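Local coordinates for 11S globulin seed storage protein (Amaranthus hypochondriacus, PDB 3QAC) that probably serves as a nutrient reservoir in the seed, its precursor yielding an acidic and a basic chain that stay joined by a disulfide in each subunit, at residues Cys14-Leu19 against Gln382-Val387; Glu36-Asn41 against Gly375-Val380; Gly355-Val360 against Ser366-Glu371; Ile386-Phe391 against Phe395-Phe400. All coordinates share one frame; numbering follows the deposited sequence.

Contact 1 of 4, residues Cys14-Leu19 against Gln382-Val387; sequences CQIDRL and QNFAIV
In the N-terminal arm that runs ahead of the first cupin strand, C14 and I16 come up against F384, which immediately precedes strand 385-391 of the second cupin domain. The contact is made by the far end of the phenylalanine ring. F384 CE1 lies 4.1 Å from CG2 of I16, and the two side chains cross obliquely. The carbonyl oxygen of I16 stands at the ring edge, near its plane, 4.0 Å from F384 CE1, and the oxygen of C14 is 4.2 Å from F384 CZ. C14 and I16 flank Q15, the centre of an inverse gamma turn closed by a weak 2.9 Å bond from I16 N to C14 O. The CA atoms of I16 and F384 are 9.8 Å apart, and the phenylalanine side chain spans about half of that interval. With an alanine here the whole ring is gone, which would probably leave I16 CG2 without its aromatic neighbour and open a gap between arm and barrel. C14 is tied by a disulfide to C47 of helix 43-48, on which I16 also packs, while N361 donates to the I16 oxygen. D174 of the second subunit accepts from C14 N.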
# COMPACT_ATOMS: atom_id res chain seq x y z
N CYS A 14 -10.99 -4.10 -14.16
CA CYS A 14 -10.72 -5.54 -14.09
C CYS A 14 -11.93 -6.43 -14.36
O CYS A 14 -11.81 -7.64 -14.32
CB CYS A 14 -10.06 -5.93 -12.76
SG CYS A 14 -8.43 -5.21 -12.58
N GLN A 15 -13.09 -5.83 -14.63
CA GLN A 15 -14.23 -6.56 -15.17
C GLN A 15 -13.93 -6.87 -16.63
O GLN A 15 -14.39 -6.20 -17.53
CB GLN A 15 -15.50 -5.71 -15.12
CG GLN A 15 -15.89 -5.28 -13.73
CD GLN A 15 -16.25 -6.46 -12.87
OE1 GLN A 15 -15.38 -7.06 -12.23
NE2 GLN A 15 -17.53 -6.81 -12.85
N ILE A 16 -13.14 -7.90 -16.85
CA ILE A 16 -12.63 -8.19 -18.16
C ILE A 16 -13.32 -9.41 -18.77
O ILE A 16 -13.37 -10.48 -18.15
CB ILE A 16 -11.12 -8.38 -18.07
CG1 ILE A 16 -10.46 -7.01 -17.95
CG2 ILE A 16 -10.59 -9.18 -19.25
CD1 ILE A 16 -9.04 -7.10 -17.56
N ASP A 17 -13.87 -9.24 -19.97
CA ASP A 17 -14.38 -10.38 -20.74
C ASP A 17 -13.66 -10.54 -22.06
O ASP A 17 -13.93 -11.48 -22.81
CB ASP A 17 -15.90 -10.36 -20.94
CG ASP A 17 -16.52 -9.04 -20.60
OD1 ASP A 17 -17.21 -8.98 -19.55
OD2 ASP A 17 -16.31 -8.08 -21.37
N ARG A 18 -12.74 -9.64 -22.35
CA ARG A 18 -11.96 -9.77 -23.57
C ARG A 18 -10.52 -9.32 -23.36
O ARG A 18 -10.27 -8.18 -22.99
CB ARG A 18 -12.62 -8.95 -24.69
CG ARG A 18 -11.90 -9.01 -26.03
CD ARG A 18 -12.61 -8.09 -27.04
NE ARG A 18 -12.05 -8.18 -28.39
CZ ARG A 18 -11.08 -7.39 -28.84
NH1 ARG A 18 -10.58 -6.45 -28.05
NH2 ARG A 18 -10.61 -7.54 -30.07
N LEU A 19 -9.58 -10.22 -23.60
CA LEU A 19 -8.18 -9.83 -23.60
C LEU A 19 -7.71 -9.96 -25.02
O LEU A 19 -8.34 -10.62 -25.85
CB LEU A 19 -7.34 -10.71 -22.70
CG LEU A 19 -7.66 -10.73 -21.21
CD1 LEU A 19 -6.92 -11.90 -20.54
CD2 LEU A 19 -7.32 -9.39 -20.56
N GLN A 382 -4.66 -11.18 -12.14
CA GLN A 382 -4.60 -11.97 -10.92
C GLN A 382 -5.80 -12.87 -10.85
O GLN A 382 -6.94 -12.41 -11.02
CB GLN A 382 -4.58 -11.08 -9.67
CG GLN A 382 -4.70 -11.89 -8.37
CD GLN A 382 -4.89 -11.02 -7.13
OE1 GLN A 382 -4.69 -11.49 -6.01
NE2 GLN A 382 -5.29 -9.76 -7.32
N ASN A 383 -5.55 -14.15 -10.60
CA ASN A 383 -6.57 -15.13 -10.34
C ASN A 383 -7.25 -15.65 -11.59
O ASN A 383 -7.96 -16.63 -11.54
CB ASN A 383 -7.61 -14.62 -9.32
CG ASN A 383 -7.15 -14.76 -7.87
OD1 ASN A 383 -7.95 -14.62 -6.94
ND2 ASN A 383 -5.86 -15.03 -7.67
N PHE A 384 -7.02 -15.00 -12.73
CA PHE A 384 -7.56 -15.52 -13.98
C PHE A 384 -6.84 -16.82 -14.35
O PHE A 384 -5.61 -16.88 -14.39
CB PHE A 384 -7.46 -14.49 -15.13
CG PHE A 384 -8.58 -13.45 -15.13
CD1 PHE A 384 -9.09 -12.98 -16.34
CD2 PHE A 384 -9.09 -12.94 -13.95
CE1 PHE A 384 -10.10 -12.02 -16.37
CE2 PHE A 384 -10.11 -11.98 -13.96
CZ PHE A 384 -10.62 -11.52 -15.19
N ALA A 385 -7.63 -17.85 -14.62
CA ALA A 385 -7.08 -19.14 -14.99
C ALA A 385 -6.57 -19.15 -16.42
O ALA A 385 -7.16 -18.55 -17.31
CB ALA A 385 -8.09 -20.23 -14.79
N ILE A 386 -5.45 -19.85 -16.62
CA ILE A 386 -4.77 -19.86 -17.89
C ILE A 386 -4.04 -21.18 -18.19
O ILE A 386 -3.53 -21.83 -17.28
CB ILE A 386 -3.83 -18.65 -18.03
CG1 ILE A 386 -2.91 -18.82 -19.24
CG2 ILE A 386 -3.00 -18.43 -16.76
CD1 ILE A 386 -2.03 -17.65 -19.49
N VAL A 387 -4.06 -21.57 -19.46
CA VAL A 387 -3.30 -22.71 -19.99
C VAL A 387 -2.48 -22.26 -21.20
O VAL A 387 -2.89 -21.38 -21.96
CB VAL A 387 -4.23 -23.90 -20.37
CG1 VAL A 387 -5.26 -23.48 -21.42
CG2 VAL A 387 -3.40 -25.10 -20.84

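Contact 2 of 4, residues Glu36-Asn41 against Gly375-Val380; sequences EVWDSN and GQLVVV
The W38 indole lies against L377 with its face, and G375 meets the same ring at its edge. L377 CD2 sits over the pyrrole part, 3.6 Å from the centroid of the five-membered ring and 15° off its normal, a CH-pi contact. The leucine CG follows alongside at 3.6 Å from W38 NE1, and the two side chains run past each other in opposite directions. L377 CG takes the crowded position between its backbone N and carbonyl carbon (chi1 62°), from which CD2 extends over the indole. In the ring plane, the G375 oxygen is 3.3 Å from W38 CZ2. The indole N-H is used elsewhere, in a hydrogen bond to L22 O, which helps fix the rotation of the ring. An alanine in place of W38 has no indole, so L22 O would probably be left without this donor and L377 CD2 without the flat surface beneath it. The contact joins the two cupin domains, since strand 33-37 leads to W38 and L377 begins strand 377-380. Around this interface F45 of helix 43-48 touches both side chains, V52 of strand 51-57 does likewise, and strand 346-351 adds Y349 against W38 and I347 against L377.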
# COMPACT_ATOMS: atom_id res chain seq x y z
N GLU A 36 9.48 0.96 -28.57
CA GLU A 36 8.11 0.60 -28.87
C GLU A 36 7.27 0.57 -27.61
O GLU A 36 7.60 -0.11 -26.62
CB GLU A 36 8.10 -0.74 -29.57
CG GLU A 36 9.13 -0.82 -30.67
CD GLU A 36 9.21 -2.19 -31.29
OE1 GLU A 36 10.26 -2.84 -31.14
OE2 GLU A 36 8.22 -2.61 -31.92
N VAL A 37 6.16 1.31 -27.64
CA VAL A 37 5.33 1.49 -26.45
C VAL A 37 3.97 0.86 -26.64
O VAL A 37 3.23 1.18 -27.60
CB VAL A 37 5.16 2.97 -26.11
CG1 VAL A 37 4.35 3.14 -24.82
CG2 VAL A 37 6.53 3.65 -26.01
N TRP A 38 3.62 -0.06 -25.73
CA TRP A 38 2.31 -0.66 -25.78
C TRP A 38 1.32 0.40 -25.35
O TRP A 38 1.71 1.40 -24.77
CB TRP A 38 2.22 -1.91 -24.91
CG TRP A 38 2.68 -3.16 -25.61
CD1 TRP A 38 1.90 -4.19 -26.06
CD2 TRP A 38 4.04 -3.51 -25.92
NE1 TRP A 38 2.69 -5.16 -26.64
CE2 TRP A 38 4.01 -4.76 -26.56
CE3 TRP A 38 5.27 -2.89 -25.72
CZ2 TRP A 38 5.17 -5.41 -27.00
CZ3 TRP A 38 6.42 -3.53 -26.15
CH2 TRP A 38 6.36 -4.77 -26.79
N ASP A 39 0.05 0.16 -25.63
CA ASP A 39 -1.01 1.11 -25.29
C ASP A 39 -1.45 0.91 -23.85
O ASP A 39 -2.16 -0.04 -23.52
CB ASP A 39 -2.20 0.93 -26.25
CG ASP A 39 -3.32 1.92 -26.01
OD1 ASP A 39 -3.23 2.77 -25.10
OD2 ASP A 39 -4.32 1.84 -26.75
N SER A 40 -1.03 1.81 -22.98
CA SER A 40 -1.35 1.71 -21.57
C SER A 40 -2.82 1.96 -21.29
O SER A 40 -3.26 1.75 -20.16
CB SER A 40 -0.50 2.69 -20.75
OG SER A 40 0.86 2.43 -20.96
N ASN A 41 -3.57 2.42 -22.29
CA ASN A 41 -5.00 2.65 -22.09
C ASN A 41 -5.77 1.37 -22.24
O ASN A 41 -6.88 1.27 -21.75
CB ASN A 41 -5.56 3.67 -23.08
CG ASN A 41 -5.17 5.08 -22.74
OD1 ASN A 41 -5.44 5.56 -21.64
ND2 ASN A 41 -4.56 5.77 -23.70
N GLY A 375 6.94 -11.24 -29.65
CA GLY A 375 6.79 -9.81 -29.47
C GLY A 375 5.41 -9.39 -29.03
O GLY A 375 5.16 -8.21 -28.82
N GLN A 376 4.50 -10.35 -28.92
CA GLN A 376 3.17 -10.08 -28.39
C GLN A 376 3.11 -10.41 -26.92
O GLN A 376 3.83 -11.30 -26.43
CB GLN A 376 2.13 -10.91 -29.11
CG GLN A 376 2.19 -10.83 -30.62
CD GLN A 376 1.06 -11.62 -31.26
OE1 GLN A 376 0.78 -12.75 -30.87
NE2 GLN A 376 0.42 -11.03 -32.26
N LEU A 377 2.22 -9.74 -26.20
CA LEU A 377 2.02 -10.06 -24.81
C LEU A 377 0.55 -10.12 -24.55
O LEU A 377 -0.24 -9.48 -25.24
CB LEU A 377 2.68 -9.02 -23.90
CG LEU A 377 2.16 -7.58 -24.02
CD1 LEU A 377 0.86 -7.43 -23.25
CD2 LEU A 377 3.21 -6.59 -23.50
N VAL A 378 0.16 -10.89 -23.54
CA VAL A 378 -1.20 -10.78 -23.04
C VAL A 378 -1.12 -10.51 -21.56
O VAL A 378 -0.19 -10.96 -20.87
CB VAL A 378 -2.01 -12.05 -23.32
CG1 VAL A 378 -1.30 -13.29 -22.73
CG2 VAL A 378 -3.43 -11.89 -22.77
N VAL A 379 -2.09 -9.77 -21.05
CA VAL A 379 -2.17 -9.52 -19.64
C VAL A 379 -3.09 -10.53 -19.03
O VAL A 379 -4.28 -10.59 -19.36
CB VAL A 379 -2.72 -8.12 -19.34
CG1 VAL A 379 -2.83 -7.90 -17.82
CG2 VAL A 379 -1.86 -7.07 -19.97
N VAL A 380 -2.54 -11.34 -18.15
CA VAL A 380 -3.33 -12.26 -17.35
C VAL A 380 -3.60 -11.62 -15.99
O VAL A 380 -2.69 -11.46 -15.20
CB VAL A 380 -2.59 -13.58 -17.09
CG1 VAL A 380 -3.58 -14.60 -16.53
CG2 VAL A 380 -1.90 -14.09 -18.38

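Contact 3 of 4, residues Gly355-Val360 against Ser366-Glu371; sequences GRIQIV and SVFDEE
F368 reaches along two isoleucines of the facing strand, I359 and I357, meeting them one after the other. CB rests 3.7 Å from CB of I359. CG comes next, near I359 CD1. With CG anti to the backbone N (chi1 -166°), the ring runs on toward I357, where F368 CD1 is 3.3 Å from the I357 oxygen. Further out, F368 CE1 is 3.8 Å from I357 CB, which lies in the ring plane at its edge. Over one face, offset toward the rim, stands the backbone N of E370. On the ring side away from CD1, F368 CD2 packs on the oxygen of L19 in the N-terminal arm.

The two strands form an antiparallel beta hairpin of the second cupin barrel. I357 and E370 are a hydrogen-bonded pair, with I357 N donating to E370 O at 2.9 Å and a second bond returning from E370 N to I357 O. I359 N donates to F368 O at 3.0 Å. V367 and F368 both face I359 in a classic beta bulge: the I359 oxygen takes a 2.7 Å bond from V367 N and a weak one from F368 N. The bulge brings V367 CG2 within 3.7 Å of I359 CG2.

On the opposite face of the hairpin, beside R356 and E371, the amide of Q358 stacks on the carboxylate of D369, their planes 14° apart. Q358 NE2 makes a weak bond to S366 OG, while Q358 OE1 accepts from the backbone N of E216 in the second subunit.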
# COMPACT_ATOMS: atom_id res chain seq x y z
N GLY A 355 2.07 -20.12 -29.17
CA GLY A 355 1.25 -20.90 -28.27
C GLY A 355 -0.23 -20.58 -28.35
O GLY A 355 -0.61 -19.43 -28.54
N ARG A 356 -1.05 -21.62 -28.25
CA ARG A 356 -2.48 -21.42 -28.06
C ARG A 356 -2.66 -21.12 -26.57
O ARG A 356 -2.43 -21.97 -25.70
CB ARG A 356 -3.31 -22.64 -28.54
CG ARG A 356 -4.66 -22.88 -27.80
CD ARG A 356 -5.90 -22.89 -28.73
NE ARG A 356 -6.05 -21.63 -29.47
CZ ARG A 356 -7.14 -21.26 -30.15
NH1 ARG A 356 -8.22 -22.05 -30.19
NH2 ARG A 356 -7.16 -20.09 -30.79
N ILE A 357 -3.04 -19.89 -26.29
CA ILE A 357 -3.21 -19.46 -24.93
C ILE A 357 -4.69 -19.27 -24.67
O ILE A 357 -5.39 -18.62 -25.44
CB ILE A 357 -2.40 -18.18 -24.64
CG1 ILE A 357 -0.91 -18.49 -24.75
CG2 ILE A 357 -2.73 -17.63 -23.26
CD1 ILE A 357 -0.03 -17.27 -24.78
N GLN A 358 -5.17 -19.87 -23.60
CA GLN A 358 -6.55 -19.66 -23.24
C GLN A 358 -6.68 -19.19 -21.78
O GLN A 358 -6.05 -19.76 -20.86
CB GLN A 358 -7.41 -20.89 -23.54
CG GLN A 358 -8.90 -20.59 -23.36
CD GLN A 358 -9.82 -21.72 -23.78
OE1 GLN A 358 -9.41 -22.89 -23.87
NE2 GLN A 358 -11.08 -21.38 -24.02
N ILE A 359 -7.48 -18.15 -21.60
CA ILE A 359 -7.63 -17.47 -20.33
C ILE A 359 -9.10 -17.35 -19.99
O ILE A 359 -9.93 -17.02 -20.85
CB ILE A 359 -6.99 -16.07 -20.37
CG1 ILE A 359 -5.54 -16.17 -20.84
CG2 ILE A 359 -7.14 -15.34 -19.04
CD1 ILE A 359 -4.86 -14.83 -20.97
N VAL A 360 -9.41 -17.65 -18.73
CA VAL A 360 -10.78 -17.68 -18.24
C VAL A 360 -10.92 -16.71 -17.08
O VAL A 360 -10.01 -16.57 -16.25
CB VAL A 360 -11.12 -19.08 -17.72
CG1 VAL A 360 -12.54 -19.13 -17.14
CG2 VAL A 360 -10.93 -20.12 -18.82
N SER A 366 -14.35 -17.73 -21.25
CA SER A 366 -13.07 -17.53 -21.92
C SER A 366 -12.97 -16.06 -22.29
O SER A 366 -13.92 -15.48 -22.80
CB SER A 366 -12.99 -18.41 -23.17
OG SER A 366 -11.82 -18.11 -23.93
N VAL A 367 -11.84 -15.43 -22.00
CA VAL A 367 -11.69 -14.02 -22.35
C VAL A 367 -10.58 -13.93 -23.35
O VAL A 367 -10.24 -12.86 -23.84
CB VAL A 367 -11.41 -13.14 -21.14
CG1 VAL A 367 -12.65 -13.05 -20.24
CG2 VAL A 367 -10.16 -13.65 -20.36
N PHE A 368 -10.02 -15.08 -23.66
CA PHE A 368 -8.88 -15.14 -24.53
C PHE A 368 -8.71 -16.57 -25.01
O PHE A 368 -8.71 -17.51 -24.21
CB PHE A 368 -7.62 -14.70 -23.80
CG PHE A 368 -6.48 -14.43 -24.71
CD1 PHE A 368 -5.44 -15.33 -24.83
CD2 PHE A 368 -6.46 -13.28 -25.49
CE1 PHE A 368 -4.39 -15.08 -25.68
CE2 PHE A 368 -5.43 -13.03 -26.35
CZ PHE A 368 -4.39 -13.93 -26.45
N ASP A 369 -8.59 -16.72 -26.32
CA ASP A 369 -8.31 -18.01 -26.93
C ASP A 369 -7.71 -17.73 -28.29
O ASP A 369 -8.40 -17.77 -29.30
CB ASP A 369 -9.57 -18.86 -27.05
CG ASP A 369 -9.27 -20.30 -27.49
OD1 ASP A 369 -8.07 -20.66 -27.57
OD2 ASP A 369 -10.23 -21.06 -27.75
N GLU A 370 -6.42 -17.41 -28.29
CA GLU A 370 -5.73 -16.96 -29.48
C GLU A 370 -4.32 -17.52 -29.37
O GLU A 370 -3.94 -18.04 -28.31
CB GLU A 370 -5.67 -15.43 -29.49
CG GLU A 370 -5.86 -14.77 -30.87
CD GLU A 370 -5.17 -13.41 -30.98
OE1 GLU A 370 -5.75 -12.39 -30.50
OE2 GLU A 370 -4.04 -13.36 -31.54
N GLU A 371 -3.54 -17.38 -30.44
CA GLU A 371 -2.14 -17.80 -30.43
C GLU A 371 -1.24 -16.60 -30.20
O GLU A 371 -1.37 -15.58 -30.88
CB GLU A 371 -1.76 -18.43 -31.76
CG GLU A 371 -2.47 -19.73 -32.08
CD GLU A 371 -2.31 -20.13 -33.54
OE1 GLU A 371 -1.39 -19.59 -34.21
OE2 GLU A 371 -3.11 -20.97 -34.02

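Contact 4 of 4, residues Ile386-Phe391 against Phe395-Phe400; sequences IVKQAF and FEWVSF
K388 lays its aliphatic chain across the W397 indole, the two side chains crossing at about a right angle. Its CD stands 4.0 Å from the centroid of the six-membered ring and only 8° off the normal, a CH-pi contact over the ring centre. The chain bends at its last torsion (chi4 78°), which turns NZ along the face, 3.8 Å from W397 CZ2, and not down into the ring. K388 CD also passes 4.3 Å from CE1 of F395, obliquely to that ring. A second touch lies nearer the turn, where A390 CB meets F395 CB at 3.7 Å. Strands 385-391 and 394-401 follow each other in the chain but belong to different sheets of the second cupin jelly roll, so these side chains meet between the sheets and no hydrogen bond joins the two segments. Outside them, M336 and M348 each touch both K388 and W397, and L330 of strand 324-330 packs on both W397 and A390. C350 and I357 lie against F395. Backbone hydrogen bonds between K388 and M336 and between A390 and A334 set strand 385-391 in its sheet, whose outward-turned Q389 packs on L219 of the second subunit.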
# COMPACT_ATOMS: atom_id res chain seq x y z
N ILE A 386 -5.45 -19.85 -16.62
CA ILE A 386 -4.77 -19.86 -17.89
C ILE A 386 -4.04 -21.18 -18.19
O ILE A 386 -3.53 -21.83 -17.28
CB ILE A 386 -3.83 -18.65 -18.03
CG1 ILE A 386 -2.91 -18.82 -19.24
CG2 ILE A 386 -3.00 -18.43 -16.76
CD1 ILE A 386 -2.03 -17.65 -19.49
N VAL A 387 -4.06 -21.57 -19.46
CA VAL A 387 -3.30 -22.71 -19.99
C VAL A 387 -2.48 -22.26 -21.20
O VAL A 387 -2.89 -21.38 -21.96
CB VAL A 387 -4.23 -23.90 -20.37
CG1 VAL A 387 -5.26 -23.48 -21.42
CG2 VAL A 387 -3.40 -25.10 -20.84
N LYS A 388 -1.30 -22.81 -21.35
CA LYS A 388 -0.44 -22.42 -22.46
C LYS A 388 -0.07 -23.68 -23.21
O LYS A 388 0.53 -24.60 -22.64
CB LYS A 388 0.83 -21.73 -21.97
CG LYS A 388 0.63 -20.75 -20.81
CD LYS A 388 1.89 -19.90 -20.59
CE LYS A 388 1.79 -19.00 -19.38
NZ LYS A 388 2.00 -19.76 -18.13
N GLN A 389 -0.43 -23.74 -24.48
CA GLN A 389 -0.14 -24.90 -25.30
C GLN A 389 0.82 -24.52 -26.42
O GLN A 389 0.46 -23.79 -27.35
CB GLN A 389 -1.43 -25.49 -25.86
CG GLN A 389 -1.25 -26.36 -27.07
CD GLN A 389 -1.22 -27.82 -26.73
OE1 GLN A 389 -2.26 -28.43 -26.48
NE2 GLN A 389 -0.03 -28.39 -26.71
N ALA A 390 2.06 -24.99 -26.31
CA ALA A 390 3.07 -24.73 -27.33
C ALA A 390 2.70 -25.42 -28.65
O ALA A 390 2.07 -26.48 -28.66
CB ALA A 390 4.43 -25.20 -26.85
N PHE A 391 3.11 -24.81 -29.75
CA PHE A 391 3.01 -25.49 -31.03
C PHE A 391 4.37 -26.07 -31.42
O PHE A 391 5.28 -26.13 -30.58
CB PHE A 391 2.44 -24.58 -32.12
CG PHE A 391 0.96 -24.33 -31.96
CD1 PHE A 391 0.09 -25.38 -31.69
CD2 PHE A 391 0.45 -23.04 -32.08
CE1 PHE A 391 -1.27 -25.15 -31.55
CE2 PHE A 391 -0.91 -22.81 -31.94
CZ PHE A 391 -1.78 -23.86 -31.68
N PHE A 395 7.30 -22.72 -27.37
CA PHE A 395 6.76 -21.44 -26.98
C PHE A 395 7.52 -20.98 -25.75
O PHE A 395 7.66 -21.73 -24.79
CB PHE A 395 5.26 -21.55 -26.69
CG PHE A 395 4.66 -20.29 -26.15
CD1 PHE A 395 4.40 -20.15 -24.79
CD2 PHE A 395 4.34 -19.24 -26.99
CE1 PHE A 395 3.83 -19.00 -24.31
CE2 PHE A 395 3.79 -18.09 -26.51
CZ PHE A 395 3.54 -17.97 -25.16
N GLU A 396 8.01 -19.76 -25.78
CA GLU A 396 8.84 -19.25 -24.70
C GLU A 396 8.40 -17.85 -24.36
O GLU A 396 8.16 -17.02 -25.23
CB GLU A 396 10.31 -19.28 -25.12
CG GLU A 396 10.64 -20.58 -25.85
OE1 GLU A 396 12.89 -19.95 -25.61
OE2 GLU A 396 12.42 -21.69 -26.87
N TRP A 397 8.27 -17.59 -23.07
CA TRP A 397 7.71 -16.34 -22.62
C TRP A 397 8.42 -15.84 -21.38
O TRP A 397 8.98 -16.61 -20.61
CB TRP A 397 6.25 -16.57 -22.29
CG TRP A 397 6.04 -17.35 -21.02
CD1 TRP A 397 5.82 -16.85 -19.77
CD2 TRP A 397 6.00 -18.78 -20.87
NE1 TRP A 397 5.63 -17.86 -18.87
CE2 TRP A 397 5.74 -19.06 -19.52
CE3 TRP A 397 6.15 -19.85 -21.76
CZ2 TRP A 397 5.64 -20.36 -19.03
CZ3 TRP A 397 6.04 -21.14 -21.28
CH2 TRP A 397 5.80 -21.38 -19.93
N VAL A 398 8.41 -14.53 -21.20
CA VAL A 398 8.72 -13.96 -19.91
C VAL A 398 7.44 -13.40 -19.31
O VAL A 398 6.64 -12.74 -19.99
CB VAL A 398 9.82 -12.91 -19.99
CG1 VAL A 398 9.97 -12.20 -18.65
CG2 VAL A 398 11.15 -13.54 -20.39
N SER A 399 7.23 -13.70 -18.03
CA SER A 399 6.11 -13.20 -17.27
C SER A 399 6.59 -12.18 -16.26
O SER A 399 7.38 -12.49 -15.37
CB SER A 399 5.41 -14.35 -16.55
OG SER A 399 4.70 -15.17 -17.45
N PHE A 400 6.12 -10.94 -16.40
CA PHE A 400 6.41 -9.92 -15.41
C PHE A 400 5.24 -10.00 -14.44
O PHE A 400 4.09 -10.10 -14.86
CB PHE A 400 6.53 -8.56 -16.09
CG PHE A 400 7.59 -8.52 -17.17
CD1 PHE A 400 7.29 -8.87 -18.47
CD2 PHE A 400 8.90 -8.14 -16.87
CE1 PHE A 400 8.27 -8.84 -19.45
CE2 PHE A 400 9.88 -8.10 -17.84
CZ PHE A 400 9.57 -8.45 -19.13

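Contacts 1, 2 and 4 are buried, whereas contact 3 is partly exposed, at its charged residues. Contact 3 is also the only one of the four built on backbone hydrogen bonds; the others rest on one or two aromatic side chains set against carbons and carbonyls. Strand 385-391 serves contacts 1 and 4 and pairs with strand 354-360 of contact 3, through R356 N to Q389 O and V387 N to Q358 O. L19 ties contact 1 to contact 3 by its probable bond to V367 O, and it also packs on strand 377-380 of contact 2. Contact 2, nearest the centre of the chain, touches no other subunit; the remaining three all reach the second subunit.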